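Side-chain contacts in probable chitinase A (Chromobacterium violaceum, PDB 4TX8), which probably hydrolyses internal glycosidic bonds of chitin, working with a carbohydrate-binding module that helps it hold the polymer: residues 206-211 and 244-249; 102-107 and 174-179; 134-139 and 397-402. All coordinates share one frame; numbering follows the deposited sequence.

Contact 1: 206-211 and 244-249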
ATOM      1  N   ILE A 206      10.675  16.085  -9.003  1.00 32.64           N
ATOM      2  CA  ILE A 206      10.950  15.196  -7.880  1.00 30.90           C
ATOM      3  C   ILE A 206      11.404  13.821  -8.364  1.00 31.18           C
ATOM      4  O   ILE A 206      12.431  13.305  -7.917  1.00 32.43           O
ATOM      5  CB  ILE A 206       9.714  15.037  -6.969  1.00 31.74           C
ATOM      6  CG1 ILE A 206       9.338  16.383  -6.346  1.00 30.28           C
ATOM      7  CG2 ILE A 206       9.979  13.998  -5.889  1.00 27.30           C
ATOM      8  CD1 ILE A 206       8.018  16.373  -5.600  1.00 27.66           C
ATOM      9  N   LEU A 207      10.639  13.239  -9.282  1.00 33.04           N
ATOM     10  CA  LEU A 207      10.941  11.910  -9.808  1.00 34.46           C
ATOM     11  C   LEU A 207      12.318  11.858 -10.467  1.00 37.47           C
ATOM     12  O   LEU A 207      13.092  10.933 -10.228  1.00 39.09           O
ATOM     13  CB  LEU A 207       9.864  11.474 -10.808  1.00 33.69           C
ATOM     14  CG  LEU A 207       8.703  10.613 -10.300  1.00 35.26           C
ATOM     15  CD1 LEU A 207       8.164  11.110  -8.968  1.00 31.55           C
ATOM     16  CD2 LEU A 207       7.592  10.569 -11.338  1.00 35.86           C
ATOM     17  N   THR A 208      12.625  12.858 -11.287  1.00 36.74           N
ATOM     18  CA  THR A 208      13.897  12.885 -12.001  1.00 41.53           C
ATOM     19  C   THR A 208      15.071  13.118 -11.051  1.00 42.31           C
ATOM     20  O   THR A 208      16.164  12.599 -11.271  1.00 43.51           O
ATOM     21  CB  THR A 208      13.910  13.966 -13.105  1.00 41.88           C
ATOM     22  OG1 THR A 208      13.603  15.244 -12.534  1.00 50.81           O
ATOM     23  CG2 THR A 208      12.888  13.641 -14.180  1.00 38.82           C
ATOM     24  N   GLN A 209      14.839  13.887  -9.989  1.00 38.55           N
ATOM     25  CA  GLN A 209      15.888  14.169  -9.015  1.00 38.29           C
ATOM     26  C   GLN A 209      16.233  12.947  -8.168  1.00 38.78           C
ATOM     27  O   GLN A 209      17.403  12.615  -7.989  1.00 39.10           O
ATOM     28  CB  GLN A 209      15.480  15.322  -8.096  1.00 41.11           C
ATOM     29  CG  GLN A 209      16.542  15.684  -7.061  1.00 51.08           C
ATOM     30  CD  GLN A 209      16.046  16.678  -6.025  1.00 57.72           C
ATOM     31  OE1 GLN A 209      14.926  17.183  -6.116  1.00 59.87           O
ATOM     32  NE2 GLN A 209      16.878  16.959  -5.029  1.00 58.81           N
ATOM     33  N   TYR A 210      15.213  12.277  -7.642  1.00 34.42           N
ATOM     34  CA  TYR A 210      15.445  11.175  -6.715  1.00 33.94           C
ATOM     35  C   TYR A 210      15.526   9.818  -7.408  1.00 37.71           C
ATOM     36  O   TYR A 210      16.143   8.888  -6.888  1.00 34.91           O
ATOM     37  CB  TYR A 210      14.357  11.161  -5.640  1.00 34.59           C
ATOM     38  CG  TYR A 210      14.514  12.282  -4.638  1.00 35.58           C
ATOM     39  CD1 TYR A 210      13.930  13.524  -4.857  1.00 34.87           C
ATOM     40  CD2 TYR A 210      15.265  12.104  -3.484  1.00 34.71           C
ATOM     41  CE1 TYR A 210      14.081  14.554  -3.947  1.00 35.75           C
ATOM     42  CE2 TYR A 210      15.422  13.127  -2.569  1.00 37.20           C
ATOM     43  CZ  TYR A 210      14.828  14.349  -2.804  1.00 37.93           C
ATOM     44  OH  TYR A 210      14.985  15.368  -1.894  1.00 39.09           O
ATOM     45  N   GLY A 211      14.918   9.703  -8.582  1.00 31.76           N
ATOM     46  CA  GLY A 211      14.966   8.458  -9.326  1.00 30.01           C
ATOM     47  C   GLY A 211      13.877   7.481  -8.924  1.00 31.56           C
ATOM     48  O   GLY A 211      14.039   6.268  -9.067  1.00 30.13           O
ATOM     49  N   ALA A 244       4.052  11.024 -19.905  1.00 31.05           N
ATOM     50  CA  ALA A 244       4.573  11.379 -21.222  1.00 33.07           C
ATOM     51  C   ALA A 244       5.972  11.976 -21.104  1.00 32.84           C
ATOM     52  O   ALA A 244       6.849  11.693 -21.920  1.00 33.97           O
ATOM     53  CB  ALA A 244       3.636  12.350 -21.929  1.00 31.55           C
ATOM     54  N   LYS A 245       6.176  12.788 -20.071  1.00 30.03           N
ATOM     55  CA  LYS A 245       7.471  13.415 -19.828  1.00 32.43           C
ATOM     56  C   LYS A 245       8.499  12.416 -19.294  1.00 30.84           C
ATOM     57  O   LYS A 245       9.689  12.529 -19.586  1.00 32.58           O
ATOM     58  CB  LYS A 245       7.316  14.587 -18.850  1.00 31.07           C
ATOM     59  CG  LYS A 245       6.458  15.731 -19.380  1.00 33.41           C
ATOM     60  CD  LYS A 245       6.219  16.800 -18.317  1.00 32.43           C
ATOM     61  CE  LYS A 245       7.434  17.690 -18.103  1.00 32.96           C
ATOM     62  NZ  LYS A 245       7.604  18.688 -19.194  1.00 37.10           N
ATOM     63  N   ILE A 246       8.033  11.438 -18.521  1.00 29.52           N
ATOM     64  CA  ILE A 246       8.917  10.458 -17.886  1.00 28.89           C
ATOM     65  C   ILE A 246       9.290   9.295 -18.814  1.00 31.51           C
ATOM     66  O   ILE A 246      10.447   8.871 -18.857  1.00 32.51           O
ATOM     67  CB  ILE A 246       8.275   9.876 -16.607  1.00 30.90           C
ATOM     68  CG1 ILE A 246       8.082  10.971 -15.554  1.00 33.18           C
ATOM     69  CG2 ILE A 246       9.125   8.746 -16.040  1.00 23.96           C
ATOM     70  CD1 ILE A 246       9.370  11.456 -14.930  1.00 31.09           C
ATOM     71  N   GLY A 247       8.309   8.776 -19.546  1.00 30.94           N
ATOM     72  CA  GLY A 247       8.545   7.656 -20.444  1.00 31.20           C
ATOM     73  C   GLY A 247       7.875   6.372 -19.984  1.00 33.58           C
ATOM     74  O   GLY A 247       7.299   6.321 -18.897  1.00 28.65           O
ATOM     75  N   PRO A 248       7.953   5.320 -20.813  1.00 36.07           N
ATOM     76  CA  PRO A 248       7.243   4.053 -20.581  1.00 32.95           C
ATOM     77  C   PRO A 248       7.711   3.241 -19.364  1.00 33.55           C
ATOM     78  O   PRO A 248       7.086   2.223 -19.065  1.00 33.55           O
ATOM     79  CB  PRO A 248       7.491   3.268 -21.879  1.00 32.20           C
ATOM     80  CG  PRO A 248       8.687   3.905 -22.508  1.00 34.21           C
ATOM     81  CD  PRO A 248       8.630   5.348 -22.122  1.00 33.51           C
ATOM     82  N   ASN A 249       8.765   3.668 -18.672  1.00 33.16           N
ATOM     83  CA  ASN A 249       9.148   3.011 -17.420  1.00 30.58           C
ATOM     84  C   ASN A 249       8.292   3.484 -16.248  1.00 30.43           C
ATOM     85  O   ASN A 249       8.386   2.947 -15.146  1.00 30.22           O
ATOM     86  CB  ASN A 249      10.622   3.252 -17.091  1.00 28.88           C
ATOM     87  CG  ASN A 249      11.562   2.569 -18.063  1.00 32.17           C
ATOM     88  OD1 ASN A 249      11.194   1.606 -18.739  1.00 34.96           O
ATOM     89  ND2 ASN A 249      12.793   3.061 -18.130  1.00 27.89           N
TER

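Contact 2: 102-107 and 174-179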
ATOM      1  N   VAL A 102       5.056  -1.815 -16.909  1.00 64.79           N
ATOM      2  CA  VAL A 102       6.424  -1.809 -16.414  1.00 59.66           C
ATOM      3  C   VAL A 102       6.718  -3.149 -15.745  1.00 52.98           C
ATOM      4  O   VAL A 102       5.883  -3.666 -15.004  1.00 50.51           O
ATOM      5  CB  VAL A 102       6.642  -0.662 -15.412  1.00 61.30           C
ATOM      6  CG1 VAL A 102       8.124  -0.426 -15.171  1.00 62.19           C
ATOM      7  CG2 VAL A 102       5.977   0.600 -15.924  1.00 63.11           C
ATOM      8  N   PRO A 103       7.893  -3.731 -16.023  1.00 50.35           N
ATOM      9  CA  PRO A 103       8.240  -5.023 -15.422  1.00 47.49           C
ATOM     10  C   PRO A 103       8.537  -4.932 -13.925  1.00 43.96           C
ATOM     11  O   PRO A 103       9.458  -4.222 -13.527  1.00 45.49           O
ATOM     12  CB  PRO A 103       9.501  -5.445 -16.191  1.00 50.50           C
ATOM     13  CG  PRO A 103       9.493  -4.620 -17.443  1.00 52.00           C
ATOM     14  CD  PRO A 103       8.866  -3.322 -17.049  1.00 52.81           C
ATOM     15  N   PHE A 104       7.757  -5.634 -13.111  1.00 36.57           N
ATOM     16  CA  PHE A 104       8.092  -5.807 -11.698  1.00 34.06           C
ATOM     17  C   PHE A 104       7.548  -7.155 -11.228  1.00 33.56           C
ATOM     18  O   PHE A 104       6.925  -7.867 -12.014  1.00 33.80           O
ATOM     19  CB  PHE A 104       7.572  -4.634 -10.846  1.00 27.30           C
ATOM     20  CG  PHE A 104       6.073  -4.473 -10.834  1.00 26.25           C
ATOM     21  CD1 PHE A 104       5.396  -3.988 -11.942  1.00 29.02           C
ATOM     22  CD2 PHE A 104       5.346  -4.763  -9.688  1.00 27.11           C
ATOM     23  CE1 PHE A 104       4.020  -3.826 -11.918  1.00 28.79           C
ATOM     24  CE2 PHE A 104       3.971  -4.600  -9.653  1.00 27.12           C
ATOM     25  CZ  PHE A 104       3.307  -4.133 -10.771  1.00 30.91           C
ATOM     26  N   ALA A 105       7.813  -7.513  -9.971  1.00 27.36           N
ATOM     27  CA  ALA A 105       7.538  -8.865  -9.469  1.00 30.92           C
ATOM     28  C   ALA A 105       6.148  -9.360  -9.855  1.00 29.66           C
ATOM     29  O   ALA A 105       5.144  -8.716  -9.547  1.00 30.37           O
ATOM     30  CB  ALA A 105       7.711  -8.912  -7.951  1.00 24.69           C
ATOM     31  N   LYS A 106       6.108 -10.495 -10.553  1.00 30.45           N
ATOM     32  CA  LYS A 106       4.859 -11.082 -11.033  1.00 31.65           C
ATOM     33  C   LYS A 106       3.862 -11.241  -9.893  1.00 31.82           C
ATOM     34  O   LYS A 106       2.696 -10.871 -10.017  1.00 31.83           O
ATOM     35  CB  LYS A 106       5.121 -12.436 -11.699  1.00 35.14           C
ATOM     36  CG  LYS A 106       3.878 -13.084 -12.291  1.00 39.91           C
ATOM     37  CD  LYS A 106       4.181 -14.467 -12.853  1.00 43.78           C
ATOM     38  CE  LYS A 106       2.945 -15.093 -13.486  1.00 46.68           C
ATOM     39  NZ  LYS A 106       3.182 -16.505 -13.909  1.00 49.66           N
ATOM     40  N   HIS A 107       4.335 -11.786  -8.780  1.00 28.07           N
ATOM     41  CA  HIS A 107       3.533 -11.864  -7.571  1.00 29.09           C
ATOM     42  C   HIS A 107       4.200 -11.008  -6.506  1.00 29.01           C
ATOM     43  O   HIS A 107       5.139 -11.439  -5.838  1.00 30.07           O
ATOM     44  CB  HIS A 107       3.371 -13.314  -7.123  1.00 29.31           C
ATOM     45  CG  HIS A 107       2.776 -14.194  -8.176  1.00 33.84           C
ATOM     46  ND1 HIS A 107       3.364 -15.371  -8.586  1.00 36.92           N
ATOM     47  CD2 HIS A 107       1.653 -14.055  -8.922  1.00 34.08           C
ATOM     48  CE1 HIS A 107       2.626 -15.924  -9.532  1.00 37.02           C
ATOM     49  NE2 HIS A 107       1.582 -15.146  -9.754  1.00 37.49           N
ATOM     50  N   GLY A 174      15.901  -5.445  -8.078  1.00 34.36           N
ATOM     51  CA  GLY A 174      14.633  -5.716  -8.732  1.00 33.82           C
ATOM     52  C   GLY A 174      13.412  -5.088  -8.083  1.00 33.53           C
ATOM     53  O   GLY A 174      12.288  -5.301  -8.536  1.00 33.85           O
ATOM     54  N   LYS A 175      13.619  -4.312  -7.022  1.00 29.87           N
ATOM     55  CA  LYS A 175      12.510  -3.631  -6.362  1.00 29.12           C
ATOM     56  C   LYS A 175      12.125  -2.348  -7.090  1.00 29.26           C
ATOM     57  O   LYS A 175      12.951  -1.722  -7.751  1.00 29.80           O
ATOM     58  CB  LYS A 175      12.853  -3.302  -4.905  1.00 29.27           C
ATOM     59  CG  LYS A 175      12.770  -4.474  -3.939  1.00 30.47           C
ATOM     60  CD  LYS A 175      14.093  -5.212  -3.831  1.00 36.08           C
ATOM     61  CE  LYS A 175      14.075  -6.233  -2.702  1.00 32.01           C
ATOM     62  NZ  LYS A 175      13.076  -7.317  -2.933  1.00 30.05           N
ATOM     63  N   LYS A 176      10.862  -1.964  -6.963  1.00 29.12           N
ATOM     64  CA  LYS A 176      10.415  -0.653  -7.418  1.00 26.98           C
ATOM     65  C   LYS A 176      10.293   0.275  -6.216  1.00 26.80           C
ATOM     66  O   LYS A 176       9.882  -0.150  -5.135  1.00 25.61           O
ATOM     67  CB  LYS A 176       9.080  -0.750  -8.156  1.00 30.25           C
ATOM     68  CG  LYS A 176       9.141  -1.555  -9.440  1.00 35.10           C
ATOM     69  CD  LYS A 176      10.068  -0.899 -10.446  1.00 36.57           C
ATOM     70  CE  LYS A 176      10.232  -1.760 -11.683  1.00 43.45           C
ATOM     71  NZ  LYS A 176      11.243  -1.195 -12.620  1.00 48.45           N
ATOM     72  N   VAL A 177      10.670   1.534  -6.402  1.00 24.28           N
ATOM     73  CA  VAL A 177      10.531   2.536  -5.355  1.00 25.54           C
ATOM     74  C   VAL A 177       9.697   3.691  -5.888  1.00 25.64           C
ATOM     75  O   VAL A 177      10.135   4.428  -6.770  1.00 24.08           O
ATOM     76  CB  VAL A 177      11.895   3.060  -4.872  1.00 25.08           C
ATOM     77  CG1 VAL A 177      11.706   4.033  -3.715  1.00 22.00           C
ATOM     78  CG2 VAL A 177      12.798   1.902  -4.460  1.00 22.88           C
ATOM     79  N   VAL A 178       8.487   3.842  -5.362  1.00 23.31           N
ATOM     80  CA  VAL A 178       7.575   4.837  -5.906  1.00 27.90           C
ATOM     81  C   VAL A 178       7.161   5.849  -4.837  1.00 27.53           C
ATOM     82  O   VAL A 178       7.199   5.562  -3.641  1.00 26.16           O
ATOM     83  CB  VAL A 178       6.328   4.156  -6.544  1.00 37.78           C
ATOM     84  CG1 VAL A 178       6.571   2.662  -6.718  1.00 38.55           C
ATOM     85  CG2 VAL A 178       5.075   4.394  -5.729  1.00 37.78           C
ATOM     86  N   LEU A 179       6.794   7.046  -5.283  1.00 25.84           N
ATOM     87  CA  LEU A 179       6.413   8.127  -4.387  1.00 27.03           C
ATOM     88  C   LEU A 179       4.900   8.198  -4.257  1.00 27.06           C
ATOM     89  O   LEU A 179       4.198   8.314  -5.258  1.00 27.08           O
ATOM     90  CB  LEU A 179       6.964   9.458  -4.901  1.00 25.94           C
ATOM     91  CG  LEU A 179       6.631  10.688  -4.058  1.00 26.17           C
ATOM     92  CD1 LEU A 179       7.166  10.514  -2.648  1.00 24.19           C
ATOM     93  CD2 LEU A 179       7.190  11.950  -4.699  1.00 23.04           C
TER
HETATM   94  O   HOH W   1      11.741  -3.149 -14.535  1.00 62.07           O
HETATM   95  O   HOH W   2       9.501  -5.839  -7.942  1.00 28.68           O

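Contact 3: 134-139 and 397-402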
ATOM      1  N   ASP A 134       8.657  -6.169  -2.629  1.00 22.91           N
ATOM      2  CA  ASP A 134       8.918  -6.055  -4.063  1.00 25.81           C
ATOM      3  C   ASP A 134       8.692  -4.639  -4.570  1.00 27.45           C
ATOM      4  O   ASP A 134       9.343  -4.197  -5.515  1.00 26.74           O
ATOM      5  CB  ASP A 134       8.039  -7.028  -4.844  1.00 22.15           C
ATOM      6  CG  ASP A 134       8.310  -8.469  -4.479  1.00 30.74           C
ATOM      7  OD1 ASP A 134       9.472  -8.904  -4.625  1.00 29.79           O
ATOM      8  OD2 ASP A 134       7.369  -9.160  -4.031  1.00 27.33           O
ATOM      9  N   VAL A 135       7.747  -3.937  -3.954  1.00 25.50           N
ATOM     10  CA  VAL A 135       7.521  -2.533  -4.271  1.00 24.03           C
ATOM     11  C   VAL A 135       7.524  -1.731  -2.980  1.00 24.94           C
ATOM     12  O   VAL A 135       6.738  -1.992  -2.068  1.00 24.41           O
ATOM     13  CB  VAL A 135       6.195  -2.304  -5.026  1.00 23.82           C
ATOM     14  CG1 VAL A 135       6.036  -0.832  -5.372  1.00 19.03           C
ATOM     15  CG2 VAL A 135       6.145  -3.155  -6.294  1.00 20.15           C
ATOM     16  N   ILE A 136       8.435  -0.770  -2.903  1.00 22.97           N
ATOM     17  CA  ILE A 136       8.562   0.082  -1.731  1.00 22.20           C
ATOM     18  C   ILE A 136       7.932   1.439  -2.016  1.00 24.18           C
ATOM     19  O   ILE A 136       8.437   2.206  -2.835  1.00 24.74           O
ATOM     20  CB  ILE A 136      10.036   0.262  -1.328  1.00 23.34           C
ATOM     21  CG1 ILE A 136      10.699  -1.104  -1.128  1.00 29.25           C
ATOM     22  CG2 ILE A 136      10.144   1.107  -0.073  1.00 21.25           C
ATOM     23  CD1 ILE A 136      12.211  -1.049  -1.064  1.00 29.97           C
ATOM     24  N   VAL A 137       6.821   1.729  -1.348  1.00 22.61           N
ATOM     25  CA  VAL A 137       6.088   2.962  -1.605  1.00 21.50           C
ATOM     26  C   VAL A 137       6.382   4.018  -0.550  1.00 23.55           C
ATOM     27  O   VAL A 137       5.968   3.888   0.601  1.00 23.56           O
ATOM     28  CB  VAL A 137       4.572   2.722  -1.654  1.00 21.42           C
ATOM     29  CG1 VAL A 137       3.863   3.983  -2.108  1.00 20.86           C
ATOM     30  CG2 VAL A 137       4.247   1.562  -2.582  1.00 18.41           C
ATOM     31  N   VAL A 138       7.089   5.067  -0.957  1.00 22.76           N
ATOM     32  CA  VAL A 138       7.492   6.129  -0.046  1.00 22.22           C
ATOM     33  C   VAL A 138       6.312   7.032   0.315  1.00 22.22           C
ATOM     34  O   VAL A 138       5.691   7.645  -0.553  1.00 24.39           O
ATOM     35  CB  VAL A 138       8.629   6.971  -0.650  1.00 24.89           C
ATOM     36  CG1 VAL A 138       8.933   8.168   0.234  1.00 22.70           C
ATOM     37  CG2 VAL A 138       9.874   6.109  -0.842  1.00 23.01           C
ATOM     38  N   ALA A 139       6.015   7.099   1.609  1.00 19.61           N
ATOM     39  CA  ALA A 139       4.862   7.833   2.118  1.00 21.73           C
ATOM     40  C   ALA A 139       5.289   8.956   3.067  1.00 26.09           C
ATOM     41  O   ALA A 139       5.796   8.673   4.151  1.00 29.17           O
ATOM     42  CB  ALA A 139       3.925   6.875   2.830  1.00 21.17           C
ATOM     43  N   TRP A 397      -0.339  -1.634   4.479  1.00 19.44           N
ATOM     44  CA  TRP A 397       0.134  -0.617   5.399  1.00 21.06           C
ATOM     45  C   TRP A 397       0.525  -1.336   6.683  1.00 20.94           C
ATOM     46  O   TRP A 397      -0.353  -1.824   7.387  1.00 20.74           O
ATOM     47  CB  TRP A 397      -0.949   0.423   5.677  1.00 19.24           C
ATOM     48  CG  TRP A 397      -0.489   1.569   6.519  1.00 21.58           C
ATOM     49  CD1 TRP A 397      -0.551   1.670   7.879  1.00 21.23           C
ATOM     50  CD2 TRP A 397       0.106   2.784   6.052  1.00 21.62           C
ATOM     51  NE1 TRP A 397      -0.031   2.877   8.289  1.00 21.51           N
ATOM     52  CE2 TRP A 397       0.382   3.578   7.186  1.00 22.09           C
ATOM     53  CE3 TRP A 397       0.433   3.278   4.787  1.00 20.24           C
ATOM     54  CZ2 TRP A 397       0.970   4.836   7.090  1.00 24.63           C
ATOM     55  CZ3 TRP A 397       1.019   4.532   4.694  1.00 21.72           C
ATOM     56  CH2 TRP A 397       1.280   5.296   5.839  1.00 22.52           C
ATOM     57  N   SER A 398       1.816  -1.419   7.007  1.00 21.70           N
ATOM     58  CA  SER A 398       2.899  -0.783   6.268  1.00 21.72           C
ATOM     59  C   SER A 398       4.195  -1.551   6.487  1.00 25.63           C
ATOM     60  O   SER A 398       4.258  -2.447   7.328  1.00 27.26           O
ATOM     61  CB  SER A 398       3.088   0.664   6.726  1.00 21.20           C
ATOM     62  OG  SER A 398       3.486   0.696   8.091  1.00 22.32           O
ATOM     63  N   ILE A 399       5.232  -1.178   5.745  1.00 20.36           N
ATOM     64  CA  ILE A 399       6.564  -1.733   5.949  1.00 23.15           C
ATOM     65  C   ILE A 399       7.055  -1.465   7.376  1.00 24.43           C
ATOM     66  O   ILE A 399       7.591  -2.358   8.039  1.00 25.66           O
ATOM     67  CB  ILE A 399       7.566  -1.152   4.926  1.00 23.67           C
ATOM     68  CG1 ILE A 399       7.167  -1.577   3.507  1.00 19.48           C
ATOM     69  CG2 ILE A 399       8.990  -1.583   5.251  1.00 18.87           C
ATOM     70  CD1 ILE A 399       8.158  -1.171   2.436  1.00 21.02           C
ATOM     71  N   ASN A 400       6.848  -0.243   7.857  1.00 22.76           N
ATOM     72  CA  ASN A 400       7.289   0.137   9.198  1.00 22.59           C
ATOM     73  C   ASN A 400       6.555  -0.604  10.311  1.00 23.80           C
ATOM     74  O   ASN A 400       7.180  -1.054  11.271  1.00 23.30           O
ATOM     75  CB  ASN A 400       7.134   1.641   9.397  1.00 22.60           C
ATOM     76  CG  ASN A 400       8.127   2.435   8.576  1.00 25.05           C
ATOM     77  OD1 ASN A 400       8.159   2.327   7.351  1.00 20.69           O
ATOM     78  ND2 ASN A 400       8.946   3.239   9.247  1.00 19.88           N
ATOM     79  N   TRP A 401       5.237  -0.725  10.195  1.00 20.56           N
ATOM     80  CA  TRP A 401       4.486  -1.454  11.208  1.00 22.55           C
ATOM     81  C   TRP A 401       4.857  -2.931  11.179  1.00 24.49           C
ATOM     82  O   TRP A 401       4.955  -3.570  12.227  1.00 25.69           O
ATOM     83  CB  TRP A 401       2.978  -1.270  11.027  1.00 20.92           C
ATOM     84  CG  TRP A 401       2.476  -0.032  11.694  1.00 21.54           C
ATOM     85  CD1 TRP A 401       1.930   1.063  11.093  1.00 22.23           C
ATOM     86  CD2 TRP A 401       2.500   0.251  13.100  1.00 24.49           C
ATOM     87  NE1 TRP A 401       1.599   2.006  12.039  1.00 25.06           N
ATOM     88  CE2 TRP A 401       1.940   1.532  13.279  1.00 25.02           C
ATOM     89  CE3 TRP A 401       2.934  -0.459  14.225  1.00 26.94           C
ATOM     90  CZ2 TRP A 401       1.807   2.120  14.535  1.00 25.27           C
ATOM     91  CZ3 TRP A 401       2.800   0.129  15.475  1.00 27.51           C
ATOM     92  CH2 TRP A 401       2.240   1.403  15.619  1.00 26.03           C
ATOM     93  N   ASP A 402       5.082  -3.466   9.982  1.00 23.96           N
ATOM     94  CA  ASP A 402       5.503  -4.857   9.852  1.00 24.85           C
ATOM     95  C   ASP A 402       6.864  -5.078  10.507  1.00 26.20           C
ATOM     96  O   ASP A 402       7.076  -6.071  11.202  1.00 26.89           O
ATOM     97  CB  ASP A 402       5.553  -5.276   8.383  1.00 21.15           C
ATOM     98  CG  ASP A 402       6.203  -6.633   8.192  1.00 23.42           C
ATOM     99  OD1 ASP A 402       5.547  -7.653   8.492  1.00 23.35           O
ATOM    100  OD2 ASP A 402       7.372  -6.678   7.755  1.00 24.64           O
TER

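Contact 1: 206-211 and 244-249
Between Leu207 and Ile246 no flat group intervenes; the rings of this region lie beside the contact. Tyr210, farther along helix 193-210, has Ile206 O in the plane of its ring at one edge and packs edge-to-face with Phe151. One turn before Thr208, Tyr204 is touched by Ile246 and takes Lys245 in a cation-pi interaction. Across the gap itself a single methyl does the work. CG1 of Ile246 stands beside its own backbone N, and a further bend at chi2 (-71°) presents CD1 to the other helix. There CD1 lies 4.1 Å from Leu207 CD2 and 4.2 Å from Leu207 CB, the two side chains crossing at about a right angle. Leu207 also packs on Phe212 and Phe250. Thr208 CG2 also approaches Ile246 CD1, at 4.2 Å. Threonine suits this border position because its methyl can face the isoleucine while OG1 bonds back to the carbonyls of Tyr204 and Gly205. Two neighbouring outer helices of the barrel are thus joined by a small aliphatic patch with no hydrogen bond across it, Leu207 buried, Ile246 partly exposed and Thr208 at the solvent side.

Contact 2: 102-107 and 174-179
Lys176 reaches along Pro103 and Phe104 from the start of strand 176-182. Its CB points toward the 102-107 segment, and CG lies 3.7 Å from Phe104 CB. The chain then bends at chi2 (-63°) and runs extended beyond, carrying CE back past Phe104 CB and to 3.2 Å from Pro103 O. At the tip, NZ comes within 4.1 Å of Val102 CG1 but does not bond Pro103 O directly. Water 1 bridges them, accepting from Lys176 NZ at 2.8 Å and donating to Pro103 O at 2.7 Å. A long, weak ion pair with Asp213 gives the ammonium a second partner. Lysine suits the place: its methylenes pack on apolar carbon while its charge stays at a hydrated margin. A second bridge joins the backbones, water 2 accepting from Ala105 N at 3.1 Å and donating to Gly174 O at 2.9 Å. Gly174 is the C-prime residue of the Schellman motif that ends helix 160-171. The Phe104 ring leads away from Lys176, meeting Tyr251 edge-to-face, Arg392 by cation-pi and the side chain of Val135. Residues 102-107 run across the N-terminal ends of strands 135-143, 176-182 and 251-254, helping cover the bottom of the TIM barrel.

Contact 3: 134-139 and 397-402
Strand 393-397, the last of the TIM barrel, ends at Trp397 and turns through a cis peptide into helix 399-404; here Trp397 and Ile399 meet Ala139 and Ile136 of the second strand, 135-143. The first strand, 108-114, runs between these two in the sheet, so the contact reaches across it on both sides of the barrel wall. On the inner side Ala139 CB lies 4.2 Å from Trp397 CZ3, approaching the ring obliquely. The indole gets there because CG is anti to the backbone N (chi1 -175°), which carries the six-membered ring toward strand 135-143. A small alanine suits the spot, leaving room for the large ring. Ser398 CB sits 3.6 Å above one face of the indole, offset toward its rim, while Tyr112 and His114 of the intervening strand also meet the ring. On the outer side Ile136 CG2 touches Ile399 CD1 at 3.9 Å, the two side chains crossing at about a right angle; the branched, extended isoleucine of the helix spans the gap between backbones. Trp113 packs against Ile136 as well. Ser398 is the N-cap of the helix: its OG accepts from Trp401 N at 3.1 Å and 168°, a nearly straight bond, and is also hydrogen-bonded to His114 NE2. This double grip probably helps fix the turn after the cis bond. The side chain of Trp397 lies about 5 Å from that of Asp218, a calcium ligand, and about 3 Å from a bound citrate, which probably came from the crystallisation liquor yet may mark a pocket. A tryptophan preceding a non-proline cis peptide at the end of the eighth strand is a feature of GH18 chitinases, where it floors the sugar-binding cleft; Trp397 is consistent with that role.

The three contacts sample different levels of one barrel. Contacts 2 and 3 have centres 13 Å apart and share its sheet directly, since strands 176-182 and 135-143 are parallel neighbours joined by probable hydrogen bonds from Ile136 N to Lys176 O and from Val138 N to Val178 O. Contact 1 lies on the outer helical layer, 15 Å from contact 2 and 21 Å from contact 3 between centres, and meets contact 2 where Ile206 packs on Leu179 and Asn249 on Val102. Along the chain contact 2 precedes contact 1, which falls wholly between the segments of contact 3, while contacts 2 and 3 interlock. Together they tie base, wall and outer helices into one domain.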